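Local structure of nitrogenase molybdenum-iron protein beta chain (4WES) at residues B[262-267]-B[274-279]; B[192-197]-B[278-283]; B[328-333]-B[431-436]; B[268-273]-B[294-299]; B[314-319]-B[375-380]. The protein forms, together with the alpha chain, the molybdenum-iron component of nitrogenase, which reduces dinitrogen to ammonia, and shares in binding its [8Fe-7S] cluster. All blocks are in the same frame, centred on the assembly; numbering follows the deposited sequence. Where two conformers were deposited one is given.

Contact 1: B[262-267]-B[274-279]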
# COMPACT_ATOMS: atom_id res chain seq x y z
N LYS B 262 -25.33 -3.97 26.36
CA LYS B 262 -24.38 -5.07 26.21
C LYS B 262 -23.05 -4.50 25.72
O LYS B 262 -23.04 -3.71 24.77
CB LYS B 262 -24.92 -6.08 25.20
CG LYS B 262 -24.12 -7.33 24.94
CD LYS B 262 -24.96 -8.36 24.21
CE LYS B 262 -24.16 -9.62 23.85
NZ LYS B 262 -23.35 -10.17 24.97
N THR B 263 -21.96 -4.93 26.33
CA THR B 263 -20.64 -4.50 25.94
C THR B 263 -20.04 -5.51 24.97
O THR B 263 -20.11 -6.71 25.21
CB THR B 263 -19.75 -4.36 27.18
OG1 THR B 263 -20.31 -3.38 28.05
CG2 THR B 263 -18.31 -3.95 26.79
N LEU B 264 -19.44 -5.01 23.89
CA LEU B 264 -18.81 -5.82 22.86
C LEU B 264 -17.43 -5.26 22.58
O LEU B 264 -17.17 -4.07 22.82
CB LEU B 264 -19.63 -5.76 21.57
CG LEU B 264 -21.02 -6.40 21.64
CD1 LEU B 264 -21.85 -5.98 20.43
CD2 LEU B 264 -20.92 -7.93 21.74
N ARG B 265 -16.53 -6.10 22.09
CA ARG B 265 -15.28 -5.60 21.56
C ARG B 265 -15.52 -4.76 20.30
O ARG B 265 -16.47 -5.01 19.53
CB ARG B 265 -14.42 -6.76 21.19
CG ARG B 265 -13.73 -7.34 22.35
CD ARG B 265 -12.69 -8.37 21.88
NE ARG B 265 -12.06 -8.79 23.07
CZ ARG B 265 -11.32 -9.85 23.22
NH1 ARG B 265 -11.15 -10.68 22.21
NH2 ARG B 265 -10.79 -10.09 24.39
N THR B 266 -14.64 -3.80 20.08
CA THR B 266 -14.61 -3.17 18.77
C THR B 266 -14.55 -4.27 17.72
O THR B 266 -13.71 -5.16 17.85
CB THR B 266 -13.37 -2.27 18.66
OG1 THR B 266 -13.37 -1.32 19.73
CG2 THR B 266 -13.33 -1.57 17.34
N PRO B 267 -15.41 -4.21 16.68
CA PRO B 267 -15.50 -5.39 15.81
C PRO B 267 -14.40 -5.38 14.75
O PRO B 267 -14.64 -4.99 13.60
CB PRO B 267 -16.93 -5.29 15.22
CG PRO B 267 -17.25 -3.84 15.30
CD PRO B 267 -16.62 -3.37 16.59
N ASP B 274 -17.79 -11.47 14.40
CA ASP B 274 -18.78 -12.52 14.65
C ASP B 274 -19.60 -12.19 15.90
O ASP B 274 -20.82 -12.37 15.91
CB ASP B 274 -18.08 -13.86 14.86
CG ASP B 274 -17.57 -14.54 13.60
OD1 ASP B 274 -17.83 -14.04 12.47
OD2 ASP B 274 -16.89 -15.58 13.77
N GLU B 275 -18.93 -11.77 16.98
CA GLU B 275 -19.64 -11.48 18.24
C GLU B 275 -20.63 -10.32 18.08
O GLU B 275 -21.73 -10.31 18.67
CB GLU B 275 -18.64 -11.19 19.35
CG GLU B 275 -17.92 -12.46 19.80
CD GLU B 275 -16.51 -12.26 20.35
OE1 GLU B 275 -16.06 -11.11 20.65
OE2 GLU B 275 -15.81 -13.32 20.48
N PHE B 276 -20.28 -9.32 17.29
CA PHE B 276 -21.17 -8.21 16.97
C PHE B 276 -22.37 -8.69 16.17
O PHE B 276 -23.50 -8.36 16.54
CB PHE B 276 -20.35 -7.13 16.21
CG PHE B 276 -21.16 -6.05 15.58
CD1 PHE B 276 -21.75 -5.07 16.35
CD2 PHE B 276 -21.33 -6.00 14.22
CE1 PHE B 276 -22.51 -4.06 15.75
CE2 PHE B 276 -22.08 -5.00 13.62
CZ PHE B 276 -22.68 -4.04 14.39
N ILE B 277 -22.15 -9.43 15.10
CA ILE B 277 -23.26 -9.92 14.28
C ILE B 277 -24.18 -10.83 15.13
O ILE B 277 -25.42 -10.73 15.06
CB ILE B 277 -22.73 -10.67 13.06
CG1 ILE B 277 -21.97 -9.73 12.13
CG2 ILE B 277 -23.85 -11.38 12.28
CD1 ILE B 277 -22.76 -8.58 11.57
N MET B 278 -23.60 -11.70 15.94
CA MET B 278 -24.42 -12.58 16.81
C MET B 278 -25.22 -11.79 17.82
O MET B 278 -26.38 -12.11 18.08
CB MET B 278 -23.57 -13.64 17.50
CG MET B 278 -22.97 -14.68 16.56
SD MET B 278 -24.15 -15.65 15.66
CE MET B 278 -24.70 -14.49 14.42
N ALA B 279 -24.63 -10.73 18.40
CA ALA B 279 -25.38 -9.89 19.34
C ALA B 279 -26.57 -9.29 18.64
O ALA B 279 -27.68 -9.22 19.21
CB ALA B 279 -24.50 -8.80 19.91
O HOH W 1 -17.29 -8.83 21.34
O HOH W 2 -13.17 -11.23 20.08

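Contact 2: B[192-197]-B[278-283]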
# COMPACT_ATOMS: atom_id res chain seq x y z
N GLU B 192 -27.94 -2.06 8.65
CA GLU B 192 -28.91 -1.93 7.56
C GLU B 192 -29.04 -3.25 6.80
O GLU B 192 -30.15 -3.66 6.44
CB GLU B 192 -28.50 -0.78 6.66
CG GLU B 192 -28.71 0.55 7.39
CD GLU B 192 -28.04 1.75 6.78
OE1 GLU B 192 -27.48 1.63 5.67
OE2 GLU B 192 -28.08 2.81 7.46
N ALA B 193 -27.92 -3.94 6.58
CA ALA B 193 -27.98 -5.25 5.91
C ALA B 193 -28.76 -6.27 6.76
O ALA B 193 -29.43 -7.16 6.21
CB ALA B 193 -26.59 -5.76 5.59
N MET B 194 -28.65 -6.17 8.08
CA MET B 194 -29.38 -7.02 9.02
C MET B 194 -30.86 -6.62 9.13
O MET B 194 -31.64 -7.35 9.75
CB MET B 194 -28.76 -6.99 10.42
CG MET B 194 -27.40 -7.70 10.58
SD MET B 194 -27.43 -9.48 10.45
CE MET B 194 -28.28 -9.96 11.96
N ASP B 195 -31.23 -5.47 8.58
CA ASP B 195 -32.57 -4.91 8.67
C ASP B 195 -32.97 -4.60 10.12
O ASP B 195 -34.11 -4.86 10.54
CB ASP B 195 -33.60 -5.83 7.99
CG ASP B 195 -34.91 -5.12 7.71
OD1 ASP B 195 -34.92 -3.86 7.57
OD2 ASP B 195 -35.93 -5.82 7.61
N ILE B 196 -32.04 -4.00 10.87
CA ILE B 196 -32.23 -3.65 12.26
C ILE B 196 -32.22 -2.12 12.43
O ILE B 196 -31.19 -1.49 12.25
CB ILE B 196 -31.15 -4.28 13.15
CG1 ILE B 196 -31.30 -5.79 13.10
CG2 ILE B 196 -31.21 -3.77 14.58
CD1 ILE B 196 -30.13 -6.55 13.71
N PRO B 197 -33.36 -1.53 12.82
CA PRO B 197 -33.37 -0.09 13.11
C PRO B 197 -32.46 0.27 14.27
O PRO B 197 -32.39 -0.50 15.25
CB PRO B 197 -34.86 0.19 13.45
CG PRO B 197 -35.60 -0.89 12.70
CD PRO B 197 -34.71 -2.10 12.80
N MET B 278 -23.60 -11.70 15.94
CA MET B 278 -24.42 -12.58 16.81
C MET B 278 -25.22 -11.79 17.82
O MET B 278 -26.38 -12.11 18.08
CB MET B 278 -23.57 -13.64 17.50
CG MET B 278 -22.97 -14.68 16.56
SD MET B 278 -24.15 -15.65 15.66
CE MET B 278 -24.70 -14.49 14.42
N ALA B 279 -24.63 -10.73 18.40
CA ALA B 279 -25.38 -9.89 19.34
C ALA B 279 -26.57 -9.29 18.64
O ALA B 279 -27.68 -9.22 19.21
CB ALA B 279 -24.50 -8.80 19.91
N LEU B 280 -26.39 -8.79 17.42
CA LEU B 280 -27.51 -8.22 16.64
C LEU B 280 -28.59 -9.25 16.39
O LEU B 280 -29.79 -8.98 16.57
CB LEU B 280 -27.00 -7.70 15.30
CG LEU B 280 -26.46 -6.26 15.14
CD1 LEU B 280 -25.63 -5.80 16.33
CD2 LEU B 280 -25.64 -6.18 13.86
N SER B 281 -28.21 -10.43 15.91
CA SER B 281 -29.18 -11.48 15.60
C SER B 281 -29.92 -11.94 16.84
O SER B 281 -31.14 -12.08 16.82
CB SER B 281 -28.46 -12.65 14.92
OG SER B 281 -29.37 -13.66 14.56
N GLU B 282 -29.19 -12.12 17.94
CA GLU B 282 -29.80 -12.58 19.18
C GLU B 282 -30.75 -11.55 19.76
O GLU B 282 -31.80 -11.90 20.34
CB GLU B 282 -28.75 -12.95 20.21
CG GLU B 282 -27.92 -14.19 19.83
CD GLU B 282 -26.64 -14.34 20.64
OE1 GLU B 282 -25.85 -15.24 20.27
OE2 GLU B 282 -26.41 -13.59 21.62
N ALA B 283 -30.41 -10.27 19.64
CA ALA B 283 -31.25 -9.22 20.20
C ALA B 283 -32.57 -9.03 19.46
O ALA B 283 -33.53 -8.51 20.03
CB ALA B 283 -30.50 -7.90 20.21

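Contact 3: B[328-333]-B[431-436]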
# COMPACT_ATOMS: atom_id res chain seq x y z
N SER B 328 -5.24 -7.16 18.34
CA SER B 328 -4.37 -8.22 18.84
C SER B 328 -4.99 -9.59 18.70
O SER B 328 -4.34 -10.57 18.32
CB SER B 328 -4.01 -7.95 20.31
OG SER B 328 -3.18 -6.80 20.44
N LYS B 329 -6.30 -9.68 18.98
CA LYS B 329 -7.01 -10.94 18.75
C LYS B 329 -6.93 -11.32 17.27
O LYS B 329 -6.71 -12.48 16.94
CB LYS B 329 -8.47 -10.81 19.24
CG LYS B 329 -9.30 -12.07 19.05
CD LYS B 329 -8.81 -13.24 19.87
CE LYS B 329 -9.90 -14.34 20.01
NZ LYS B 329 -9.91 -15.11 18.77
N PHE B 330 -7.15 -10.35 16.39
CA PHE B 330 -7.12 -10.65 14.95
C PHE B 330 -5.73 -11.13 14.53
O PHE B 330 -5.60 -12.05 13.72
CB PHE B 330 -7.57 -9.44 14.16
CG PHE B 330 -7.74 -9.68 12.68
CD1 PHE B 330 -8.22 -10.87 12.18
CD2 PHE B 330 -7.49 -8.67 11.78
CE1 PHE B 330 -8.43 -11.05 10.83
CE2 PHE B 330 -7.69 -8.84 10.41
CZ PHE B 330 -8.17 -10.04 9.94
N ILE B 331 -4.68 -10.51 15.06
CA ILE B 331 -3.32 -10.97 14.77
C ILE B 331 -3.15 -12.47 15.13
O ILE B 331 -2.61 -13.24 14.36
CB ILE B 331 -2.30 -10.06 15.50
CG1 ILE B 331 -2.29 -8.67 14.91
CG2 ILE B 331 -0.91 -10.69 15.52
CD1 ILE B 331 -1.96 -8.53 13.46
N ILE B 332 -3.65 -12.85 16.32
CA ILE B 332 -3.64 -14.23 16.71
C ILE B 332 -4.44 -15.10 15.73
O ILE B 332 -4.01 -16.19 15.31
CB ILE B 332 -4.13 -14.41 18.15
CG1 ILE B 332 -3.14 -13.73 19.12
CG2 ILE B 332 -4.29 -15.87 18.51
CD1 ILE B 332 -3.65 -13.66 20.54
N GLU B 333 -5.63 -14.62 15.34
CA GLU B 333 -6.47 -15.34 14.38
C GLU B 333 -5.79 -15.56 13.04
O GLU B 333 -6.08 -16.54 12.36
CB GLU B 333 -7.79 -14.60 14.20
CG GLU B 333 -8.66 -14.60 15.44
CD GLU B 333 -9.88 -13.70 15.38
OE1 GLU B 333 -9.86 -12.68 14.67
OE2 GLU B 333 -10.86 -14.03 16.07
N ILE B 431 -10.69 -7.63 5.74
CA ILE B 431 -10.12 -7.92 4.43
C ILE B 431 -9.08 -6.85 4.08
O ILE B 431 -7.98 -7.15 3.61
CB ILE B 431 -11.25 -8.03 3.38
CG1 ILE B 431 -12.01 -9.33 3.59
CG2 ILE B 431 -10.71 -7.91 1.95
CD1 ILE B 431 -13.35 -9.38 2.82
N ARG B 432 -9.44 -5.58 4.27
CA ARG B 432 -8.52 -4.50 3.97
C ARG B 432 -7.26 -4.59 4.80
O ARG B 432 -6.14 -4.37 4.29
CB ARG B 432 -9.19 -3.15 4.20
CG ARG B 432 -10.30 -2.82 3.20
CD ARG B 432 -9.78 -2.27 1.87
NE ARG B 432 -8.88 -1.12 2.02
CZ ARG B 432 -8.22 -0.53 1.03
NH1 ARG B 432 -8.33 -0.95 -0.23
NH2 ARG B 432 -7.43 0.50 1.29
N LEU B 433 -7.38 -4.95 6.08
CA LEU B 433 -6.22 -5.12 6.95
C LEU B 433 -5.31 -6.25 6.48
O LEU B 433 -4.07 -6.09 6.48
CB LEU B 433 -6.65 -5.37 8.40
CG LEU B 433 -7.12 -4.15 9.17
CD1 LEU B 433 -7.77 -4.60 10.47
CD2 LEU B 433 -5.99 -3.15 9.41
N VAL B 434 -5.87 -7.40 6.10
CA VAL B 434 -5.02 -8.48 5.66
C VAL B 434 -4.29 -8.12 4.38
O VAL B 434 -3.11 -8.43 4.22
CB VAL B 434 -5.81 -9.80 5.46
CG1 VAL B 434 -4.93 -10.92 4.95
CG2 VAL B 434 -6.47 -10.18 6.79
N GLU B 435 -4.97 -7.46 3.46
CA GLU B 435 -4.31 -6.98 2.25
C GLU B 435 -3.16 -6.02 2.58
O GLU B 435 -2.06 -6.16 2.05
CB GLU B 435 -5.31 -6.31 1.32
CG GLU B 435 -4.67 -5.84 0.05
CD GLU B 435 -5.52 -5.01 -0.86
OE1 GLU B 435 -6.53 -4.41 -0.38
OE2 GLU B 435 -5.15 -4.92 -2.04
N GLU B 436 -3.44 -5.07 3.46
CA GLU B 436 -2.39 -4.10 3.81
C GLU B 436 -1.19 -4.74 4.49
O GLU B 436 -0.04 -4.43 4.17
CB GLU B 436 -2.98 -3.04 4.72
CG GLU B 436 -2.11 -1.84 4.97
CD GLU B 436 -2.89 -0.72 5.70
OE1 GLU B 436 -3.96 -0.97 6.37
OE2 GLU B 436 -2.40 0.41 5.66

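Contact 4: B[268-273]-B[294-299]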
# COMPACT_ATOMS: atom_id res chain seq x y z
N ILE B 268 -13.20 -5.80 15.15
CA ILE B 268 -12.05 -5.99 14.27
C ILE B 268 -11.69 -7.45 14.26
O ILE B 268 -11.47 -8.04 15.33
CB ILE B 268 -10.85 -5.12 14.71
CG1 ILE B 268 -11.20 -3.63 14.68
CG2 ILE B 268 -9.63 -5.43 13.85
CD1 ILE B 268 -10.15 -2.74 15.31
N GLY B 269 -11.61 -8.03 13.07
CA GLY B 269 -11.24 -9.44 12.91
C GLY B 269 -12.41 -10.39 12.91
O GLY B 269 -13.58 -9.98 12.83
N VAL B 270 -12.09 -11.68 13.04
CA VAL B 270 -13.11 -12.71 12.88
C VAL B 270 -14.01 -12.79 14.10
O VAL B 270 -15.22 -12.54 14.01
CB VAL B 270 -12.49 -14.09 12.56
CG1 VAL B 270 -13.58 -15.14 12.37
CG2 VAL B 270 -11.57 -14.04 11.34
N SER B 271 -13.47 -13.18 15.26
CA SER B 271 -14.32 -13.38 16.43
C SER B 271 -15.01 -12.11 16.86
O SER B 271 -16.18 -12.15 17.25
CB SER B 271 -13.57 -14.03 17.57
OG SER B 271 -12.53 -13.19 18.07
N ALA B 272 -14.33 -10.98 16.80
CA ALA B 272 -14.96 -9.74 17.28
C ALA B 272 -16.09 -9.29 16.33
O ALA B 272 -17.10 -8.80 16.79
CB ALA B 272 -13.93 -8.65 17.48
N THR B 273 -15.92 -9.46 15.03
CA THR B 273 -17.04 -9.17 14.13
C THR B 273 -18.15 -10.20 14.31
O THR B 273 -19.34 -9.84 14.39
CB THR B 273 -16.61 -9.07 12.67
OG1 THR B 273 -15.59 -8.06 12.56
CG2 THR B 273 -17.77 -8.67 11.79
N GLU B 294 -21.33 -13.97 2.90
CA GLU B 294 -20.33 -14.00 1.81
C GLU B 294 -19.08 -13.22 2.23
O GLU B 294 -17.96 -13.68 1.98
CB GLU B 294 -20.91 -13.42 0.51
CG GLU B 294 -19.95 -13.55 -0.64
CD GLU B 294 -20.31 -12.77 -1.88
OE1 GLU B 294 -20.71 -11.60 -1.77
OE2 GLU B 294 -20.13 -13.34 -2.99
N GLU B 295 -19.26 -12.03 2.80
CA GLU B 295 -18.11 -11.21 3.22
C GLU B 295 -17.22 -11.96 4.23
O GLU B 295 -15.99 -11.96 4.12
CB GLU B 295 -18.57 -9.92 3.88
CG GLU B 295 -19.42 -8.99 3.09
CD GLU B 295 -20.18 -7.89 3.88
OE1 GLU B 295 -19.83 -7.57 5.03
OE2 GLU B 295 -21.18 -7.31 3.28
N ARG B 296 -17.86 -12.60 5.20
CA ARG B 296 -17.10 -13.38 6.17
C ARG B 296 -16.32 -14.47 5.47
O ARG B 296 -15.14 -14.72 5.75
CB ARG B 296 -18.01 -13.96 7.24
CG ARG B 296 -17.23 -14.70 8.32
CD ARG B 296 -18.18 -15.33 9.32
NE ARG B 296 -17.48 -15.93 10.47
CZ ARG B 296 -16.80 -17.08 10.48
NH1 ARG B 296 -16.77 -17.88 9.41
NH2 ARG B 296 -16.15 -17.45 11.57
N GLY B 297 -16.98 -15.18 4.56
CA GLY B 297 -16.31 -16.24 3.85
C GLY B 297 -15.20 -15.79 2.93
O GLY B 297 -14.25 -16.54 2.70
N GLN B 298 -15.30 -14.58 2.38
CA GLN B 298 -14.20 -14.00 1.63
C GLN B 298 -13.03 -13.68 2.58
O GLN B 298 -11.86 -13.87 2.20
CB GLN B 298 -14.63 -12.73 0.91
CG GLN B 298 -15.59 -13.00 -0.26
CD GLN B 298 -16.20 -11.72 -0.78
OE1 GLN B 298 -16.61 -10.84 0.00
NE2 GLN B 298 -16.25 -11.59 -2.07
N LEU B 299 -13.32 -13.16 3.76
CA LEU B 299 -12.24 -12.95 4.73
C LEU B 299 -11.55 -14.26 5.08
O LEU B 299 -10.31 -14.33 5.06
CB LEU B 299 -12.84 -12.34 6.01
CG LEU B 299 -11.86 -12.24 7.17
CD1 LEU B 299 -10.61 -11.42 6.85
CD2 LEU B 299 -12.57 -11.73 8.42

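Contact 5: B[314-319]-B[375-380]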
# COMPACT_ATOMS: atom_id res chain seq x y z
N LYS B 314 6.09 -11.88 13.99
CA LYS B 314 6.09 -11.14 15.25
C LYS B 314 5.66 -9.71 14.99
O LYS B 314 6.22 -9.03 14.14
CB LYS B 314 7.48 -11.14 15.87
CG LYS B 314 7.93 -12.50 16.37
CD LYS B 314 9.39 -12.47 16.84
CE LYS B 314 9.97 -13.85 17.06
NZ LYS B 314 11.44 -13.73 17.32
N VAL B 315 4.67 -9.25 15.75
CA VAL B 315 4.06 -7.94 15.52
C VAL B 315 4.22 -7.05 16.76
O VAL B 315 3.95 -7.48 17.88
CB VAL B 315 2.56 -8.08 15.17
CG1 VAL B 315 1.98 -6.74 14.75
CG2 VAL B 315 2.34 -9.13 14.10
N ALA B 316 4.62 -5.81 16.53
CA ALA B 316 4.56 -4.76 17.56
C ALA B 316 3.37 -3.88 17.26
O ALA B 316 3.19 -3.45 16.12
CB ALA B 316 5.83 -3.93 17.53
N LEU B 317 2.55 -3.62 18.29
CA LEU B 317 1.33 -2.83 18.17
C LEU B 317 1.28 -1.78 19.25
O LEU B 317 1.52 -2.10 20.42
CB LEU B 317 0.04 -3.71 18.32
CG LEU B 317 -0.15 -4.92 17.49
CD1 LEU B 317 0.40 -6.13 18.18
CD2 LEU B 317 -1.63 -5.03 17.25
N LEU B 318 0.95 -0.55 18.87
CA LEU B 318 0.71 0.51 19.84
C LEU B 318 -0.54 1.24 19.45
O LEU B 318 -0.72 1.58 18.28
CB LEU B 318 1.82 1.59 19.90
CG LEU B 318 3.20 1.13 20.27
CD1 LEU B 318 3.99 0.80 19.01
CD2 LEU B 318 3.89 2.20 21.14
N GLY B 319 -1.38 1.58 20.43
CA GLY B 319 -2.55 2.41 20.17
C GLY B 319 -3.52 2.44 21.30
O GLY B 319 -3.14 2.29 22.47
N PHE B 375 8.96 5.02 23.06
CA PHE B 375 10.36 4.81 23.44
C PHE B 375 10.53 3.41 24.01
O PHE B 375 11.49 2.70 23.62
CB PHE B 375 10.77 5.92 24.41
CG PHE B 375 12.25 6.00 24.69
CD1 PHE B 375 13.06 6.90 24.02
CD2 PHE B 375 12.83 5.22 25.68
CE1 PHE B 375 14.40 7.02 24.31
CE2 PHE B 375 14.18 5.34 25.95
CZ PHE B 375 14.96 6.25 25.29
N ASP B 376 9.63 3.00 24.89
CA ASP B 376 9.66 1.61 25.39
C ASP B 376 9.69 0.61 24.25
O ASP B 376 10.53 -0.30 24.22
CB ASP B 376 8.41 1.31 26.20
CG ASP B 376 8.35 2.00 27.56
OD1 ASP B 376 9.38 2.04 28.28
OD2 ASP B 376 7.23 2.42 27.94
N VAL B 377 8.75 0.73 23.29
CA VAL B 377 8.64 -0.30 22.30
C VAL B 377 9.91 -0.33 21.45
O VAL B 377 10.36 -1.41 21.03
CB VAL B 377 7.36 -0.19 21.48
CG1 VAL B 377 7.31 -1.27 20.41
CG2 VAL B 377 6.17 -0.38 22.39
N HIS B 378 10.44 0.84 21.11
CA HIS B 378 11.68 0.86 20.35
C HIS B 378 12.79 0.12 21.10
O HIS B 378 13.52 -0.69 20.51
CB HIS B 378 12.06 2.29 20.00
CG HIS B 378 13.17 2.35 19.01
ND1 HIS B 378 13.81 3.53 18.73
CD2 HIS B 378 13.72 1.41 18.20
CE1 HIS B 378 14.73 3.30 17.81
NE2 HIS B 378 14.68 2.02 17.46
N GLN B 379 12.94 0.41 22.38
CA GLN B 379 13.96 -0.31 23.17
C GLN B 379 13.74 -1.82 23.11
O GLN B 379 14.71 -2.59 22.96
CB GLN B 379 13.99 0.14 24.62
CG GLN B 379 14.40 1.59 24.80
CD GLN B 379 15.00 1.81 26.20
OE1 GLN B 379 14.29 1.80 27.20
NE2 GLN B 379 16.30 1.94 26.25
N TRP B 380 12.50 -2.27 23.25
CA TRP B 380 12.23 -3.70 23.18
C TRP B 380 12.65 -4.28 21.83
O TRP B 380 13.24 -5.36 21.79
CB TRP B 380 10.76 -3.98 23.45
CG TRP B 380 10.26 -3.49 24.76
CD1 TRP B 380 11.00 -3.05 25.85
CD2 TRP B 380 8.90 -3.37 25.14
NE1 TRP B 380 10.16 -2.66 26.86
CE2 TRP B 380 8.87 -2.84 26.44
CE3 TRP B 380 7.70 -3.66 24.48
CZ2 TRP B 380 7.67 -2.61 27.10
CZ3 TRP B 380 6.52 -3.43 25.14
CH2 TRP B 380 6.52 -2.92 26.43

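Contact 1: B[262-267]-B[274-279]
Leu264 is the bump and helix 270-284 the hollow in this packing of a helix over the parallel sheet of a Rossmann-like alpha/beta domain. Strand 261-264, outermost in its sheet within this chain, and the helix that follows it run nearly antiparallel, at 156°, with axes 9.7 Å apart at closest. The isobutyl group of Leu264 drops among Glu275, Phe276 and Ala279, one turn of the helix. Its CD1 lies 3.9 Å from Ala279 CB and meets the Phe276 ring at the edge, near its plane, while CD2 rests on the backbone oxygen of Glu275. Two further bumps flank this fit: Pro267 CB against Phe276 CB (4.0 Å), and the aliphatic end of Lys262, whose CE covers the methyl of Ala279. On the more exposed side, by Arg265 and Glu275, two waters bridge in place of direct polar bonds. Both donate to Glu275 OE1, one at 2.7 Å from that oxygen while it accepts from Arg265 N, the other accepting from Arg265 NH1 at 3.0 Å.

Contact 2: B[192-197]-B[278-283]
Met278 O accepts Glu282 N at 2.8 Å, a bond that holds the helix turn from which Leu280 and Ser281 meet Met194 and Ile196. No hydrogen bond joins the two segments, and the contact is made by hydrocarbon. Ile196 reaches across with the end of its longer branch, CD1 coming to 3.7 Å from Leu280 CB. Met194 works beside it: its CG faces Leu280 CD2, and its chain, bent at chi2 and chi3 (-69° and -70°), delivers CE to Ser281, 4.0 Å from Ser281 CB. Both Met194 and Leu280 were modelled in two conformers, so these contacts describe one of the alternatives. Between Met194 and Ile196 the chain leaves helix 181-193 in a Schellman motif, which probably helps both to face the same helix; Asp195 has a positive phi of 62°, and Asp195 N is bonded to Glu192 O at 3.0 Å. Lys286, in the loop after helix 270-284, ties the two sides by polar means: its NZ binds Asp195 O, and its carbonyl oxygen receives Ser281 OG. Phe191 and Leu239 continue the apolar layer around Leu280. The setting is that of a beta-alpha-beta crossover, in which helix 181-193 joins the parallel strands 172-175 and 198-200 of a Rossmann-like sheet and packs beside helix 270-284.

Contact 3: B[328-333]-B[431-436]
Helices 321-333 and 426-448 draw nearest at Phe330 and Leu433, whose CA atoms stand 9.8 Å apart, a gap wide enough for one aromatic side chain to span. With CG anti to the backbone N (chi1 -173°), the Phe330 ring is thrown out toward the other helix. Its leading corner does the touching: CZ lies 3.6 Å from Val434 CG2, the two side chains crossing at about a right angle, while Leu433 CB sits near the ring plane at the edge, 4.1 Å from Phe330 CE2. Behind the ring, Lys329 NZ meets Glu333 OE2 at 3.1 Å in a salt bridge, from above the carboxylate plane (37° out of it). Glu333 also holds the start of helix 270-284, through Val270 N and Ser271 OG. Farther out, Glu435 bonds Asn422 of the second beta subunit. Helix 321-333 is the crossover helix of a beta-alpha-beta unit, between the adjacent parallel strands 314-318 and 337-343 of a Rossmann-like sheet, with the C-terminal helix 426-448 packed against it.

Contact 4: B[268-273]-B[294-299]
Val270 carries the apolar part of this contact by dividing its two methyls between two residues of helix 290-305. CG2 goes to Leu299, 3.9 Å from Leu299 CD2, and CG1 goes to the guanidinium of Arg296, 3.5 Å from Arg296 NH2. The second of these is van der Waals packing: the methyl approaches the flat group obliquely, and the valine and the arginine cross at about a right angle. Arg296 arrives as a straight rod, extended from CG to NE with CG anti to the backbone N (chi1 -176°), which carries its charge over to the neighbouring helix. There the ionic part begins, with Arg296 NE in a salt bridge to Asp274 OD1. Arg296 NH1 bonds the carbonyl oxygen of Met514 of the alpha chain, and Glu294 pairs with Arg185 of the second beta subunit, so the two consecutive helices that follow the last strand of a Rossmann-like sheet are packed at a junction of three chains. Backbone-directed hydrogen bonds shape the beginning of helix 270-284. Gly269 occupies its N-cap position, with a positive phi of 90°. Gly269 O accepts twice from the same residue: Thr273 N stands 3.3 Å away, and Thr273 OG1, in the carbonyl plane with a C=O...O angle of 156°, stands 2.8 Å away.

Contact 5: B[314-319]-B[375-380]
Within 375-380, Val377 alone makes the contact with strand 314-318, in a beta-alpha-beta unit of the five-stranded parallel sheet: helix 374-383 links strands 367-370 and 388-391 and lies over the central strand 314-318. The tight part is at Leu318. Val377 CG2 rests 3.7 Å from Leu318 CD2 and 3.9 Å from Leu318 CG, the two side chains sliding past each other in opposite directions. Leu318 holds its methyls there with a chi2 of 92°, well off a staggered value. Looser packing lies one step back along the same face of the strand, where Ala316 CB and Val377 CG1 are 4.2 Å apart. Farther toward the strand's start the segments part, and partly exposed Lys314 turns to Glu384 in a salt bridge. Strand residues Val342 and Leu389 flank the contact, the first against Val377 and the second against Ala316 and Leu318. The other methyl of the leucine bridges both branches of the valine, Leu318 CD1 lying 4.2 Å from Val377 CG1 and equally far from Val377 CG2.

Overall arrangement
All five contacts are largely buried, but their chemistry follows their place in the fold. Contacts 1, 2 and 4 use the same helix, 270-284: its sheet side in contact 1, its meeting with helix 181-193 in contact 2, its beginning in contact 4. Contacts 3 and 5 both use elements of the five-stranded sheet and its helices, contact 3 adding the C-terminal helix. Contact 5 is purely apolar, a helix on a central strand, whereas contact 1, on a strand outermost within this chain, has a water-bridged exposed side. Contacts 3 and 4, with centres 10 Å apart, touch each other and are the two that reach the second beta subunit; ion pairs lie beside their apolar centres.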